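Local coordinates for Polyphosphate:AMP phosphotransferase (Meiothermus ruber H328, PDB 5O6M), which transfers phosphate from inorganic polyphosphate to nucleotides, converting AMP to ADP and ADP to ATP, at the interface of chains A and B. Numbering follows the deposited sequence. Chains: chain A/B, Polyphosphate:AMP phosphotransferase.

The interface of chains A and B. Residues chain A 102-104, 141, 145, 148; chain B 155, 159.
A:Arg145 meets B:Glu159 side-on through a salt bridge with two hydrogen bonds, one from each of two nitrogens, at this two-fold interface between copies of a class III polyphosphate kinase 2; its twin recurs with the chains exchanged, although the structure alone does not show that this pairing is the biological one. A:Arg145 NE donates to B:Glu159 OE2 at 3.0 Å along a nearly straight path (162° at H); OE2 lies close to the guanidinium plane, while NE comes to it from above the carboxylate plane. A:Arg145 NH2 reaches B:Glu159 OE1, also at 3.0 Å, on its syn side and somewhat out of plane, because the two flat groups are turned 51° against each other. Water 1 lies 2.6 Å from B:Glu159 OE2 and links it to the backbone carbonyl O of A:Val141. The edge of the A:Tyr103 ring, at CD1 and CE1, abuts the carboxylate carbon, with the two planes almost perpendicular. B:Met155, four residues before B:Glu159 and in the last turn of helix 145-158, leads with its CG, anti to the backbone N (chi1 179°), over one face of the A:His148 imidazole, 3.7 Å from the ring centroid. The thioether then bends away, and B:Met155 SD comes to rest 3.5 Å from A:Asp102 OD2. In the second shell, the extended A:Arg145 chain lays CD over the A:Tyr103 ring toward its rim, while A:Tyr103 OH and A:His148 ND1 share a hydrogen bond of 2.9 Å that should limit the turning of both rings. A leucine at A:Arg145 would probably leave the B:Glu159 carboxylate without its charged mate and freer to rotate against the tyrosine edge.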
loop_
_atom_site.group_PDB
_atom_site.type_symbol
_atom_site.label_atom_id
_atom_site.label_comp_id
_atom_site.label_asym_id
_atom_site.label_seq_id
_atom_site.Cartn_x
_atom_site.Cartn_y
_atom_site.Cartn_z
ATOM N N ASP A 102 -1.899 -13.732 5.696
ATOM C CA ASP A 102 -2.277 -13.971 7.080
ATOM C C ASP A 102 -3.180 -12.840 7.579
ATOM O O ASP A 102 -3.093 -11.695 7.126
ATOM C CB ASP A 102 -1.037 -14.067 7.961
ATOM C CG ASP A 102 -0.298 -12.749 8.055
ATOM O OD1 ASP A 102 0.615 -12.510 7.242
ATOM O OD2 ASP A 102 -0.648 -11.941 8.933
ATOM N N TYR A 103 -4.027 -13.164 8.557
ATOM C CA TYR A 103 -5.039 -12.217 9.016
ATOM C C TYR A 103 -4.438 -10.955 9.627
ATOM O O TYR A 103 -5.127 -9.932 9.698
ATOM C CB TYR A 103 -5.964 -12.897 10.029
ATOM C CG TYR A 103 -5.255 -13.363 11.289
ATOM C CD1 TYR A 103 -4.550 -14.570 11.315
ATOM C CD2 TYR A 103 -5.286 -12.597 12.450
ATOM C CE1 TYR A 103 -3.902 -14.999 12.467
ATOM C CE2 TYR A 103 -4.642 -13.013 13.604
ATOM C CZ TYR A 103 -3.954 -14.208 13.608
ATOM O OH TYR A 103 -3.318 -14.608 14.762
ATOM N N LEU A 104 -3.181 -10.997 10.073
ATOM C CA LEU A 104 -2.552 -9.819 10.662
ATOM C C LEU A 104 -1.982 -8.857 9.626
ATOM O O LEU A 104 -1.624 -7.730 9.986
ATOM C CB LEU A 104 -1.440 -10.236 11.628
ATOM C CG LEU A 104 -1.907 -10.804 12.968
ATOM C CD1 LEU A 104 -0.729 -11.024 13.905
ATOM C CD2 LEU A 104 -2.931 -9.878 13.598
ATOM N N VAL A 141 -7.391 -23.749 14.070
ATOM C CA VAL A 141 -6.670 -22.591 13.546
ATOM C C VAL A 141 -6.778 -21.402 14.500
ATOM O O VAL A 141 -5.765 -20.844 14.938
ATOM C CB VAL A 141 -7.169 -22.227 12.136
ATOM C CG1 VAL A 141 -6.507 -20.936 11.668
ATOM C CG2 VAL A 141 -6.881 -23.367 11.162
ATOM N N ARG A 145 -4.355 -18.349 17.537
ATOM C CA ARG A 145 -4.196 -16.928 17.265
ATOM C C ARG A 145 -4.075 -16.082 18.529
ATOM O O ARG A 145 -3.535 -14.974 18.454
ATOM C CB ARG A 145 -5.357 -16.438 16.401
ATOM C CG ARG A 145 -5.330 -17.038 15.001
ATOM C CD ARG A 145 -6.536 -16.617 14.195
ATOM N NE ARG A 145 -6.443 -17.080 12.818
ATOM C CZ ARG A 145 -7.352 -16.826 11.882
ATOM N NH1 ARG A 145 -8.435 -16.122 12.178
ATOM N NH2 ARG A 145 -7.175 -17.283 10.649
ATOM N N HIS A 148 -0.453 -15.635 18.768
ATOM C CA HIS A 148 -0.057 -14.691 17.727
ATOM C C HIS A 148 -0.300 -13.258 18.177
ATOM O O HIS A 148 0.551 -12.377 18.001
ATOM C CB HIS A 148 -0.840 -14.952 16.441
ATOM C CG HIS A 148 -0.704 -16.338 15.910
ATOM N ND1 HIS A 148 -1.560 -16.847 14.957
ATOM C CD2 HIS A 148 0.201 -17.311 16.168
ATOM C CE1 HIS A 148 -1.200 -18.085 14.667
ATOM N NE2 HIS A 148 -0.134 -18.390 15.387
ATOM N N MET B 155 3.501 -17.349 13.455
ATOM C CA MET B 155 2.185 -16.928 12.988
ATOM C C MET B 155 2.065 -17.102 11.477
ATOM O O MET B 155 1.054 -17.610 10.975
ATOM C CB MET B 155 1.941 -15.472 13.403
ATOM C CG MET B 155 0.610 -14.903 12.967
ATOM S SD MET B 155 0.627 -14.231 11.290
ATOM C CE MET B 155 1.992 -13.068 11.371
ATOM N N GLU B 159 -0.571 -19.908 9.660
ATOM C CA GLU B 159 -1.582 -19.433 8.726
ATOM C C GLU B 159 -1.292 -19.830 7.281
ATOM O O GLU B 159 -2.001 -19.378 6.372
ATOM C CB GLU B 159 -1.714 -17.910 8.838
ATOM C CG GLU B 159 -2.151 -17.451 10.223
ATOM C CD GLU B 159 -3.574 -17.854 10.551
ATOM O OE1 GLU B 159 -4.418 -17.855 9.628
ATOM O OE2 GLU B 159 -3.840 -18.205 11.725
HETATM O O HOH W 1 -3.620 -20.364 13.173
#